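Local coordinates for stage III sporulation protein AH (Bacillus subtilis, PDB 3TUF), which pairs with SpoIIQ to form a channel between mother cell and forespore, and takes part in forespore engulfment and in the signalling that activates sigma-G, at residues B[83-88]-B[148-153]; B[144-149]-B[162-167]; B[158-163]-B[187-192]; B[170-175]-B[191-196]. One frame throughout, in Å; residues are numbered along the deposited sequence.

Contact 1. Residues B[83-88]-B[148-153]; sequences DLFTTY and DALVNA
The first turn of helix 84-107 packs against strand 149-152, an outermost strand of the three-stranded sheet in this ring-building-motif-like domain. The helix and strand segments run in broadly the same direction, 35° apart. Phe85 and Tyr88, one turn apart, both point at the strand, and Leu150 rises between them. Leu150 CG is anti to the backbone N (chi1 168°). Its CB touches Phe85 CE2 at 3.6 Å, while its methyl CD2 sits over the centre of one face of the Phe85 ring. The same methyl meets Tyr88 CD2 at 3.5 Å, with Leu150 CD1 close behind, as the two side chains cross obliquely. Phe85 and Asp148 approach tip to tip, their ring and carboxylate planes 41° apart. Asp148 OD1 also forms a salt bridge with Arg89. Asp83 is the N-cap of the helix. Its OD1 accepts from Phe85 N at 3.3 Å, and its OD2 bonds to Thr86 OG1 at 2.6 Å, both met from above the carboxylate plane. At the far end Tyr88 and Asn152 cross at about a right angle, and Asn152 ND2, with the phenol oxygen near its amide plane, donates to Tyr88 OH at 2.9 Å.

Contact 2. Residues B[144-149]-B[162-167]; sequences QGYEDA and VKSDKH
Tyr146 and Val162 make the tight part of this contact. The two side chains cross at about a right angle. The methyl CG1 of Val162 lies over one face of the Tyr146 ring and meets CD1 at 3.3 Å. Tyr146 CG is anti to the carbonyl carbon (chi1 -69°), and this sets the ring across the valine. The edge of the ring faces backbone and hydroxyl: Lys163 O lies 3.7 Å from Tyr146 CD1, and Ser164 OG is near the ring plane too. The other methyl of Val162, CG2, touches Ala149 CB at 3.8 Å. Ile141 of helix 114-143 and Ile175 of helix 169-177 pack on the same side, so the valine is buried.

The residues lie at the open end of a beta hairpin, where strand 149-152 lies antiparallel to strand 157-163. Ala149 and Val162 are a non-hydrogen-bonded pair, with CA atoms 4.4 Å apart. Next to them Lys163 N donates to Asp148 O at 3.2 Å in a nearly straight bond of 164°, although the donor stands above the carbonyl plane.

The opposite character appears at Glu147 and Lys163. Their chains lie side by side and point the same way, Glu147 bent at chi2 and Lys163 at chi2 and chi4. They end in a weak salt bridge, Lys163 NZ to Glu147 OE1 at 3.4 Å. Glu147 is exposed, and both side chains also touch Ser196. Farther along, Ser164 OG bonds within its own turn to Lys166 O at 2.6 Å.

Contact 3. Residues B[158-163]-B[187-192]; sequences INITVK and KDVAVT
Lys187 leads into the strand with an extended side chain. Its CD touches Ile158 CD1 at 3.8 Å, the two chains crossing obliquely. Asp188 works through its backbone: its O accepts from Ile158 N at 3.0 Å, from above the carbonyl plane. Its carboxylate turns to SpoIIQ, where it bonds Ser79 and Leu80 of that chain. Val189 lies beside Ile158 on the face that carries Ile160 and Val191, and Ile176 of helix 169-177 covers it. Ala190 N then gives Ile158 O a bond of 2.8 Å, almost along the C=O axis (168°). Ala190 O accepts only weakly from Ile160 N. Strands 157-163 and 188-194 are thus parallel neighbours, joined through helices 169-177 and 181-184 in a beta-alpha-beta crossover. Val191 pairs with Ile160, whose CD1 meets Val191 CG2 at 4.2 Å. Thr192 carries the ladder on: its N donates to Ile160 O at 2.8 Å, and its O accepts from Val162 N at 2.9 Å. Its side chain lies alongside Thr161, both pointing the same way. Thr192 OG1 bonds Thr77 of SpoIIQ and also a water, 2.6 Å away, that accepts from Asn159 ND2.

Contact 4. Residues B[170-175]-B[191-196]; sequences SKATAI and VTFEPS
Helix 169-177 lies across one face of the sheet in this alpha/beta domain, and here it meets strand 188-194. It is the first helix of the crossover from strand 157-163 to that strand. The helix and strand segments run at 126° to each other, with their axes 9.4 Å apart at closest approach. The contact is buried and entirely apolar. Phe193 does most of the work. Its CG is anti to the carbonyl carbon (chi1 -60°), and the ring points its CZ end at the helix. The tip atom CZ meets the backbone of Ala172: Ala172 CA lies 3.7 Å from Phe193 CZ, at the ring edge and in its plane. Ala172 CB lies beside the ring tip, about equally far from Phe193 CZ and CE1. Lys171 adds only the base of its side chain, CB to Phe193 CE2 at 4.0 Å, while its amine end leads away. One turn on from Ala172, Ile175 points at the strand between Phe193 and Val191. Its CD1 reaches Phe193 CZ at 4.2 Å, and it crosses Val191 obliquely.

Other residues complete the packing. Tyr146 touches Lys171 and Ile175, and His167 lies against Phe193. SpoIIQ approaches from outside: Tyr78 of that chain packs on Ala172, and a strand of SpoIIQ pairs antiparallel with Val191 and Thr192. Beside the ring, methyl meets methyl, with Ile175 CG2 4.1 Å from Val191 CG2.

All four contacts meet on one mixed sheet, ordered 149-152, 157-163, 188-194. Contact 1 sets helix 84-107 against the first strand, contacts 2 and 3 join neighbouring strands, and contact 4 packs helix 169-177 on the third. Contacts 2 and 4 are nearest, with centres about 7 Å apart. There Tyr146 OH lies 3.4 Å from Lys171 CB, and Val162 O probably accepts from Glu194 N at 2.8 Å. Contacts 1 and 3 are linked by a probable bond from Thr161 N to Leu150 O, 2.6 Å. Contacts 3 and 4 share Val191 and Thr192, which pair with the SpoIIQ strand, so the sheet continues into the partner protein.

Contact 1. Residues B[83-88]-B[148-153]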
loop_
_atom_site.group_PDB
_atom_site.type_symbol
_atom_site.label_atom_id
_atom_site.label_comp_id
_atom_site.label_asym_id
_atom_site.label_seq_id
_atom_site.Cartn_x
_atom_site.Cartn_y
_atom_site.Cartn_z
ATOM N N ASP B 83 1.950 19.846 -5.860
ATOM C CA ASP B 83 0.815 18.910 -6.032
ATOM C C ASP B 83 0.598 18.187 -4.701
ATOM O O ASP B 83 1.432 17.352 -4.304
ATOM C CB ASP B 83 1.067 17.885 -7.158
ATOM C CG ASP B 83 0.091 16.664 -7.104
ATOM O OD1 ASP B 83 -1.057 16.764 -6.587
ATOM O OD2 ASP B 83 0.471 15.577 -7.593
ATOM N N LEU B 84 -0.526 18.488 -4.032
ATOM C CA LEU B 84 -0.779 18.043 -2.644
ATOM C C LEU B 84 -0.900 16.510 -2.458
ATOM O O LEU B 84 -0.488 15.970 -1.406
ATOM C CB LEU B 84 -1.988 18.785 -2.019
ATOM C CG LEU B 84 -1.937 20.261 -1.500
ATOM C CD1 LEU B 84 -3.289 20.637 -0.842
ATOM C CD2 LEU B 84 -0.739 20.592 -0.550
ATOM N N PHE B 85 -1.464 15.820 -3.466
ATOM C CA PHE B 85 -1.586 14.360 -3.439
ATOM C C PHE B 85 -0.244 13.643 -3.375
ATOM O O PHE B 85 0.017 12.857 -2.426
ATOM C CB PHE B 85 -2.357 13.863 -4.641
ATOM C CG PHE B 85 -3.845 13.809 -4.435
ATOM C CD1 PHE B 85 -4.582 14.958 -4.184
ATOM C CD2 PHE B 85 -4.526 12.604 -4.531
ATOM C CE1 PHE B 85 -5.960 14.913 -4.009
ATOM C CE2 PHE B 85 -5.939 12.557 -4.363
ATOM C CZ PHE B 85 -6.638 13.729 -4.089
ATOM N N THR B 86 0.604 13.896 -4.369
ATOM C CA THR B 86 1.930 13.273 -4.356
ATOM C C THR B 86 2.714 13.680 -3.078
ATOM O O THR B 86 3.401 12.855 -2.473
ATOM C CB THR B 86 2.737 13.528 -5.678
ATOM O OG1 THR B 86 2.460 14.838 -6.137
ATOM C CG2 THR B 86 2.364 12.514 -6.845
ATOM N N THR B 87 2.612 14.920 -2.621
ATOM C CA THR B 87 3.363 15.222 -1.396
ATOM C C THR B 87 2.885 14.372 -0.210
ATOM O O THR B 87 3.668 13.730 0.504
ATOM C CB THR B 87 3.353 16.700 -1.045
ATOM O OG1 THR B 87 3.736 17.448 -2.209
ATOM C CG2 THR B 87 4.355 16.973 0.067
ATOM N N TYR B 88 1.576 14.363 -0.015
ATOM C CA TYR B 88 0.972 13.586 1.050
ATOM C C TYR B 88 1.350 12.081 0.979
ATOM O O TYR B 88 1.843 11.496 1.955
ATOM C CB TYR B 88 -0.535 13.809 1.013
ATOM C CG TYR B 88 -1.270 13.269 2.214
ATOM C CD1 TYR B 88 -1.432 14.037 3.375
ATOM C CD2 TYR B 88 -1.816 11.988 2.195
ATOM C CE1 TYR B 88 -2.115 13.534 4.494
ATOM C CE2 TYR B 88 -2.499 11.472 3.310
ATOM C CZ TYR B 88 -2.646 12.247 4.449
ATOM O OH TYR B 88 -3.335 11.716 5.530
ATOM N N ASP B 148 -8.745 10.540 -9.314
ATOM C CA ASP B 148 -7.784 10.086 -8.313
ATOM C C ASP B 148 -8.469 10.180 -6.951
ATOM O O ASP B 148 -9.456 10.915 -6.813
ATOM C CB ASP B 148 -6.517 10.958 -8.339
ATOM C CG ASP B 148 -5.312 10.279 -7.662
ATOM O OD1 ASP B 148 -5.457 9.153 -7.098
ATOM O OD2 ASP B 148 -4.204 10.877 -7.699
ATOM N N ALA B 149 -7.955 9.438 -5.967
ATOM C CA ALA B 149 -8.469 9.461 -4.603
ATOM C C ALA B 149 -7.378 9.166 -3.603
ATOM O O ALA B 149 -6.423 8.466 -3.928
ATOM C CB ALA B 149 -9.558 8.436 -4.432
ATOM N N LEU B 150 -7.550 9.638 -2.364
ATOM C CA LEU B 150 -6.533 9.457 -1.334
ATOM C C LEU B 150 -7.211 9.172 -0.012
ATOM O O LEU B 150 -8.185 9.871 0.333
ATOM C CB LEU B 150 -5.726 10.738 -1.262
ATOM C CG LEU B 150 -4.786 10.964 -0.119
ATOM C CD1 LEU B 150 -3.667 9.983 -0.192
ATOM C CD2 LEU B 150 -4.267 12.454 -0.234
ATOM N N VAL B 151 -6.710 8.191 0.721
ATOM C CA VAL B 151 -7.455 7.617 1.835
ATOM C C VAL B 151 -6.488 7.311 2.942
ATOM O O VAL B 151 -5.516 6.536 2.772
ATOM C CB VAL B 151 -8.138 6.223 1.485
ATOM C CG1 VAL B 151 -8.747 5.506 2.773
ATOM C CG2 VAL B 151 -9.222 6.340 0.392
ATOM N N ASN B 152 -6.772 7.862 4.109
ATOM C CA ASN B 152 -5.947 7.593 5.267
ATOM C C ASN B 152 -6.883 7.057 6.309
ATOM O O ASN B 152 -7.818 7.754 6.748
ATOM C CB ASN B 152 -5.160 8.860 5.721
ATOM C CG ASN B 152 -4.398 8.654 7.055
ATOM O OD1 ASN B 152 -4.755 7.851 7.921
ATOM N ND2 ASN B 152 -3.344 9.421 7.224
ATOM N N ALA B 153 -6.634 5.813 6.684
ATOM C CA ALA B 153 -7.569 5.060 7.492
ATOM C C ALA B 153 -6.946 4.787 8.832
ATOM O O ALA B 153 -7.367 3.888 9.572
ATOM C CB ALA B 153 -7.905 3.752 6.796
#

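Contact 2. Residues B[144-149]-B[162-167]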
loop_
_atom_site.group_PDB
_atom_site.type_symbol
_atom_site.label_atom_id
_atom_site.label_comp_id
_atom_site.label_asym_id
_atom_site.label_seq_id
_atom_site.Cartn_x
_atom_site.Cartn_y
_atom_site.Cartn_z
ATOM N N GLN B 144 -15.194 4.153 -9.516
ATOM C CA GLN B 144 -16.490 4.804 -9.645
ATOM C C GLN B 144 -16.450 6.086 -10.454
ATOM O O GLN B 144 -17.350 6.902 -10.362
ATOM C CB GLN B 144 -17.196 4.980 -8.282
ATOM C CG GLN B 144 -17.422 3.624 -7.594
ATOM C CD GLN B 144 -18.304 2.699 -8.428
ATOM O OE1 GLN B 144 -17.912 1.583 -8.802
ATOM N NE2 GLN B 144 -19.467 3.144 -8.722
ATOM N N GLY B 145 -15.426 6.257 -11.265
ATOM C CA GLY B 145 -15.335 7.456 -12.073
ATOM C C GLY B 145 -14.637 8.575 -11.343
ATOM O O GLY B 145 -14.829 9.738 -11.670
ATOM N N TYR B 146 -13.835 8.289 -10.334
ATOM C CA TYR B 146 -13.039 9.419 -9.838
ATOM C C TYR B 146 -11.644 9.315 -10.396
ATOM O O TYR B 146 -11.043 8.223 -10.414
ATOM C CB TYR B 146 -13.050 9.559 -8.321
ATOM C CG TYR B 146 -14.408 9.988 -7.781
ATOM C CD1 TYR B 146 -14.818 11.330 -7.832
ATOM C CD2 TYR B 146 -15.272 9.062 -7.247
ATOM C CE1 TYR B 146 -16.080 11.731 -7.358
ATOM C CE2 TYR B 146 -16.526 9.437 -6.777
ATOM C CZ TYR B 146 -16.937 10.772 -6.825
ATOM O OH TYR B 146 -18.195 11.131 -6.359
ATOM N N GLU B 147 -11.150 10.449 -10.888
ATOM C CA GLU B 147 -9.820 10.525 -11.522
ATOM C C GLU B 147 -8.643 10.155 -10.575
ATOM O O GLU B 147 -7.666 9.507 -10.977
ATOM C CB GLU B 147 -9.646 11.905 -12.155
ATOM C CG GLU B 147 -8.254 12.244 -12.641
ATOM C CD GLU B 147 -7.830 13.618 -12.149
ATOM O OE1 GLU B 147 -6.691 13.745 -11.632
ATOM O OE2 GLU B 147 -8.656 14.565 -12.243
ATOM N N ASP B 148 -8.745 10.540 -9.314
ATOM C CA ASP B 148 -7.784 10.086 -8.313
ATOM C C ASP B 148 -8.469 10.180 -6.951
ATOM O O ASP B 148 -9.456 10.915 -6.813
ATOM C CB ASP B 148 -6.517 10.958 -8.339
ATOM C CG ASP B 148 -5.312 10.279 -7.662
ATOM O OD1 ASP B 148 -5.457 9.153 -7.098
ATOM O OD2 ASP B 148 -4.204 10.877 -7.699
ATOM N N ALA B 149 -7.955 9.438 -5.967
ATOM C CA ALA B 149 -8.469 9.461 -4.603
ATOM C C ALA B 149 -7.378 9.166 -3.603
ATOM O O ALA B 149 -6.423 8.466 -3.928
ATOM C CB ALA B 149 -9.558 8.436 -4.432
ATOM N N VAL B 162 -10.892 13.208 -2.587
ATOM C CA VAL B 162 -11.234 12.787 -3.916
ATOM C C VAL B 162 -11.047 14.016 -4.820
ATOM O O VAL B 162 -11.408 15.144 -4.449
ATOM C CB VAL B 162 -12.656 12.170 -3.857
ATOM C CG1 VAL B 162 -13.471 12.461 -5.086
ATOM C CG2 VAL B 162 -12.537 10.673 -3.581
ATOM N N LYS B 163 -10.389 13.822 -5.962
ATOM C CA LYS B 163 -10.310 14.862 -6.988
ATOM C C LYS B 163 -11.678 14.999 -7.616
ATOM O O LYS B 163 -12.228 13.992 -8.050
ATOM C CB LYS B 163 -9.309 14.458 -8.065
ATOM C CG LYS B 163 -7.897 15.050 -7.879
ATOM C CD LYS B 163 -7.821 16.530 -8.272
ATOM C CE LYS B 163 -6.372 16.993 -8.509
ATOM N NZ LYS B 163 -5.924 16.611 -9.877
ATOM N N SER B 164 -12.236 16.209 -7.651
ATOM C CA SER B 164 -13.566 16.450 -8.253
ATOM C C SER B 164 -13.996 17.922 -8.208
ATOM O O SER B 164 -13.755 18.628 -7.211
ATOM C CB SER B 164 -14.661 15.576 -7.590
ATOM O OG SER B 164 -15.893 15.633 -8.294
ATOM N N ASP B 165 -14.656 18.368 -9.281
ATOM C CA ASP B 165 -15.154 19.739 -9.376
ATOM C C ASP B 165 -16.533 19.881 -8.793
ATOM O O ASP B 165 -16.800 20.797 -8.020
ATOM C CB ASP B 165 -15.130 20.203 -10.818
ATOM C CG ASP B 165 -13.727 20.485 -11.285
ATOM O OD1 ASP B 165 -13.007 21.258 -10.591
ATOM O OD2 ASP B 165 -13.336 19.909 -12.324
ATOM N N LYS B 166 -17.403 18.951 -9.159
ATOM C CA LYS B 166 -18.704 18.838 -8.540
ATOM C C LYS B 166 -18.624 17.930 -7.299
ATOM O O LYS B 166 -17.963 16.906 -7.297
ATOM C CB LYS B 166 -19.704 18.352 -9.590
ATOM C CG LYS B 166 -19.822 19.350 -10.759
ATOM C CD LYS B 166 -19.671 18.671 -12.118
ATOM C CE LYS B 166 -20.893 17.829 -12.479
ATOM N NZ LYS B 166 -22.073 18.696 -12.725
ATOM N N HIS B 167 -19.253 18.367 -6.219
ATOM C CA HIS B 167 -19.449 17.542 -5.031
ATOM C C HIS B 167 -20.926 17.624 -4.638
ATOM O O HIS B 167 -21.592 18.624 -4.925
ATOM C CB HIS B 167 -18.550 18.016 -3.881
ATOM C CG HIS B 167 -18.817 19.428 -3.420
ATOM N ND1 HIS B 167 -18.713 20.527 -4.252
ATOM C CD2 HIS B 167 -19.157 19.915 -2.201
ATOM C CE1 HIS B 167 -19.004 21.622 -3.573
ATOM N NE2 HIS B 167 -19.277 21.279 -2.326
#

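Contact 3. Residues B[158-163]-B[187-192]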
loop_
_atom_site.group_PDB
_atom_site.type_symbol
_atom_site.label_atom_id
_atom_site.label_comp_id
_atom_site.label_asym_id
_atom_site.label_seq_id
_atom_site.Cartn_x
_atom_site.Cartn_y
_atom_site.Cartn_z
ATOM N N ILE B 158 -11.483 8.309 9.396
ATOM C CA ILE B 158 -10.964 7.940 8.087
ATOM C C ILE B 158 -11.083 9.154 7.148
ATOM O O ILE B 158 -12.188 9.657 6.896
ATOM C CB ILE B 158 -11.826 6.838 7.449
ATOM C CG1 ILE B 158 -12.127 5.666 8.411
ATOM C CG2 ILE B 158 -11.229 6.388 6.176
ATOM C CD1 ILE B 158 -10.925 5.078 9.210
ATOM N N ASN B 159 -9.980 9.610 6.590
ATOM C CA ASN B 159 -10.016 10.769 5.709
ATOM C C ASN B 159 -9.859 10.355 4.320
ATOM O O ASN B 159 -8.960 9.540 4.016
ATOM C CB ASN B 159 -8.892 11.740 6.035
ATOM C CG ASN B 159 -9.223 12.522 7.216
ATOM O OD1 ASN B 159 -8.761 12.214 8.348
ATOM N ND2 ASN B 159 -10.123 13.509 7.023
ATOM N N ILE B 160 -10.701 10.909 3.463
ATOM C CA ILE B 160 -10.727 10.447 2.104
ATOM C C ILE B 160 -10.833 11.678 1.317
ATOM O O ILE B 160 -11.733 12.512 1.546
ATOM C CB ILE B 160 -12.000 9.690 1.817
ATOM C CG1 ILE B 160 -12.080 8.451 2.723
ATOM C CG2 ILE B 160 -12.177 9.379 0.237
ATOM C CD1 ILE B 160 -13.406 7.697 2.530
ATOM N N THR B 161 -9.917 11.815 0.370
ATOM C CA THR B 161 -9.928 13.012 -0.444
ATOM C C THR B 161 -10.002 12.550 -1.861
ATOM O O THR B 161 -9.289 11.598 -2.280
ATOM C CB THR B 161 -8.699 13.925 -0.191
ATOM O OG1 THR B 161 -8.448 13.977 1.222
ATOM C CG2 THR B 161 -8.949 15.362 -0.750
ATOM N N VAL B 162 -10.892 13.208 -2.587
ATOM C CA VAL B 162 -11.234 12.787 -3.916
ATOM C C VAL B 162 -11.047 14.016 -4.820
ATOM O O VAL B 162 -11.408 15.144 -4.449
ATOM C CB VAL B 162 -12.656 12.170 -3.857
ATOM C CG1 VAL B 162 -13.471 12.461 -5.086
ATOM C CG2 VAL B 162 -12.537 10.673 -3.581
ATOM N N LYS B 163 -10.389 13.822 -5.962
ATOM C CA LYS B 163 -10.310 14.862 -6.988
ATOM C C LYS B 163 -11.678 14.999 -7.616
ATOM O O LYS B 163 -12.228 13.992 -8.050
ATOM C CB LYS B 163 -9.309 14.458 -8.065
ATOM C CG LYS B 163 -7.897 15.050 -7.879
ATOM C CD LYS B 163 -7.821 16.530 -8.272
ATOM C CE LYS B 163 -6.372 16.993 -8.509
ATOM N NZ LYS B 163 -5.924 16.611 -9.877
ATOM N N LYS B 187 -15.901 4.436 13.786
ATOM C CA LYS B 187 -15.007 5.525 13.477
ATOM C C LYS B 187 -15.821 6.529 12.694
ATOM O O LYS B 187 -16.874 6.187 12.155
ATOM C CB LYS B 187 -13.785 5.018 12.649
ATOM C CG LYS B 187 -12.721 4.232 13.469
ATOM C CD LYS B 187 -11.704 3.484 12.577
ATOM C CE LYS B 187 -10.628 2.794 13.412
ATOM N NZ LYS B 187 -9.693 2.015 12.514
ATOM N N ASP B 188 -15.340 7.765 12.628
ATOM C CA ASP B 188 -15.991 8.785 11.808
ATOM C C ASP B 188 -15.330 8.598 10.451
ATOM O O ASP B 188 -14.301 7.910 10.352
ATOM C CB ASP B 188 -15.865 10.229 12.417
ATOM C CG ASP B 188 -16.656 11.314 11.595
ATOM O OD1 ASP B 188 -17.593 10.980 10.797
ATOM O OD2 ASP B 188 -16.326 12.527 11.723
ATOM N N VAL B 189 -15.939 9.171 9.423
ATOM C CA VAL B 189 -15.474 9.054 8.079
ATOM C C VAL B 189 -15.685 10.424 7.453
ATOM O O VAL B 189 -16.775 10.965 7.490
ATOM C CB VAL B 189 -16.360 8.029 7.315
ATOM C CG1 VAL B 189 -16.082 8.086 5.833
ATOM C CG2 VAL B 189 -16.183 6.582 7.817
ATOM N N ALA B 190 -14.654 11.002 6.854
ATOM C CA ALA B 190 -14.842 12.294 6.232
ATOM C C ALA B 190 -14.419 12.219 4.777
ATOM O O ALA B 190 -13.504 11.450 4.433
ATOM C CB ALA B 190 -14.039 13.350 7.008
ATOM N N VAL B 191 -15.084 12.961 3.907
ATOM C CA VAL B 191 -14.796 12.863 2.496
ATOM C C VAL B 191 -14.731 14.247 1.984
ATOM O O VAL B 191 -15.742 14.972 2.052
ATOM C CB VAL B 191 -15.952 12.228 1.774
ATOM C CG1 VAL B 191 -15.690 12.138 0.250
ATOM C CG2 VAL B 191 -16.167 10.878 2.366
ATOM N N THR B 192 -13.567 14.632 1.456
ATOM C CA THR B 192 -13.373 15.977 0.923
ATOM C C THR B 192 -13.215 15.905 -0.571
ATOM O O THR B 192 -12.515 15.034 -1.056
ATOM C CB THR B 192 -12.075 16.521 1.475
ATOM O OG1 THR B 192 -12.084 16.339 2.899
ATOM C CG2 THR B 192 -11.886 17.993 1.117
HETATM O O HOH W 1 -11.555 14.291 4.451
#

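Contact 4. Residues B[170-175]-B[191-196]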
loop_
_atom_site.group_PDB
_atom_site.type_symbol
_atom_site.label_atom_id
_atom_site.label_comp_id
_atom_site.label_asym_id
_atom_site.label_seq_id
_atom_site.Cartn_x
_atom_site.Cartn_y
_atom_site.Cartn_z
ATOM N N SER B 170 -25.281 13.293 -2.490
ATOM C CA SER B 170 -25.296 12.092 -3.319
ATOM C C SER B 170 -23.918 11.474 -3.443
ATOM O O SER B 170 -23.694 10.343 -2.995
ATOM C CB SER B 170 -25.733 12.442 -4.720
ATOM O OG SER B 170 -27.025 11.977 -4.932
ATOM N N LYS B 171 -23.013 12.222 -4.074
ATOM C CA LYS B 171 -21.669 11.738 -4.398
ATOM C C LYS B 171 -20.906 11.240 -3.190
ATOM O O LYS B 171 -20.170 10.246 -3.274
ATOM C CB LYS B 171 -20.877 12.811 -5.104
ATOM C CG LYS B 171 -21.473 13.113 -6.469
ATOM C CD LYS B 171 -20.409 13.608 -7.468
ATOM C CE LYS B 171 -21.054 14.034 -8.799
ATOM N NZ LYS B 171 -20.213 13.783 -10.031
ATOM N N ALA B 172 -21.126 11.891 -2.058
ATOM C CA ALA B 172 -20.345 11.614 -0.856
ATOM C C ALA B 172 -20.810 10.355 -0.221
ATOM O O ALA B 172 -20.047 9.576 0.363
ATOM C CB ALA B 172 -20.529 12.670 0.074
ATOM N N THR B 173 -22.115 10.180 -0.311
ATOM C CA THR B 173 -22.720 9.026 0.319
ATOM C C THR B 173 -22.365 7.741 -0.512
ATOM O O THR B 173 -22.102 6.620 0.038
ATOM C CB THR B 173 -24.183 9.332 0.541
ATOM O OG1 THR B 173 -24.679 8.506 1.602
ATOM C CG2 THR B 173 -24.974 9.144 -0.741
ATOM N N ALA B 174 -22.288 7.890 -1.824
ATOM C CA ALA B 174 -21.836 6.746 -2.637
ATOM C C ALA B 174 -20.363 6.385 -2.296
ATOM O O ALA B 174 -20.006 5.201 -2.243
ATOM C CB ALA B 174 -22.028 7.022 -4.117
ATOM N N ILE B 175 -19.530 7.378 -2.006
ATOM C CA ILE B 175 -18.192 7.053 -1.523
ATOM C C ILE B 175 -18.202 6.400 -0.148
ATOM O O ILE B 175 -17.579 5.376 0.071
ATOM C CB ILE B 175 -17.337 8.261 -1.541
ATOM C CG1 ILE B 175 -17.073 8.614 -3.022
ATOM C CG2 ILE B 175 -16.018 8.055 -0.650
ATOM C CD1 ILE B 175 -16.208 9.867 -3.180
ATOM N N VAL B 191 -15.084 12.961 3.907
ATOM C CA VAL B 191 -14.796 12.863 2.496
ATOM C C VAL B 191 -14.731 14.247 1.984
ATOM O O VAL B 191 -15.742 14.972 2.052
ATOM C CB VAL B 191 -15.952 12.228 1.774
ATOM C CG1 VAL B 191 -15.690 12.138 0.250
ATOM C CG2 VAL B 191 -16.167 10.878 2.366
ATOM N N THR B 192 -13.567 14.632 1.456
ATOM C CA THR B 192 -13.373 15.977 0.923
ATOM C C THR B 192 -13.215 15.905 -0.571
ATOM O O THR B 192 -12.515 15.034 -1.056
ATOM C CB THR B 192 -12.075 16.521 1.475
ATOM O OG1 THR B 192 -12.084 16.339 2.899
ATOM C CG2 THR B 192 -11.886 17.993 1.117
ATOM N N PHE B 193 -13.848 16.831 -1.289
ATOM C CA PHE B 193 -13.750 16.921 -2.756
ATOM C C PHE B 193 -12.909 18.127 -3.161
ATOM O O PHE B 193 -13.333 19.267 -2.989
ATOM C CB PHE B 193 -15.136 17.060 -3.388
ATOM C CG PHE B 193 -16.059 15.897 -3.100
ATOM C CD1 PHE B 193 -16.524 15.645 -1.800
ATOM C CD2 PHE B 193 -16.456 15.062 -4.101
ATOM C CE1 PHE B 193 -17.362 14.540 -1.514
ATOM C CE2 PHE B 193 -17.287 13.980 -3.822
ATOM C CZ PHE B 193 -17.744 13.727 -2.526
ATOM N N GLU B 194 -11.723 17.859 -3.707
ATOM C CA GLU B 194 -10.764 18.880 -4.185
ATOM C C GLU B 194 -10.977 19.265 -5.652
ATOM O O GLU B 194 -11.104 18.371 -6.501
ATOM C CB GLU B 194 -9.353 18.317 -4.101
ATOM C CG GLU B 194 -8.874 18.046 -2.713
ATOM C CD GLU B 194 -8.283 19.271 -2.077
ATOM O OE1 GLU B 194 -8.662 20.392 -2.493
ATOM O OE2 GLU B 194 -7.429 19.110 -1.175
ATOM N N PRO B 195 -10.948 20.581 -5.967
ATOM C CA PRO B 195 -10.941 21.082 -7.366
ATOM C C PRO B 195 -9.903 20.348 -8.249
ATOM O O PRO B 195 -8.700 20.325 -7.903
ATOM C CB PRO B 195 -10.526 22.551 -7.206
ATOM C CG PRO B 195 -9.895 22.655 -5.766
ATOM C CD PRO B 195 -10.732 21.670 -4.987
ATOM N N SER B 196 -10.345 19.753 -9.364
ATOM C CA SER B 196 -9.439 18.924 -10.219
ATOM C C SER B 196 -8.654 19.718 -11.291
ATOM O O SER B 196 -8.150 20.827 -11.007
ATOM C CB SER B 196 -10.174 17.696 -10.837
ATOM O OG SER B 196 -10.990 18.078 -11.956
#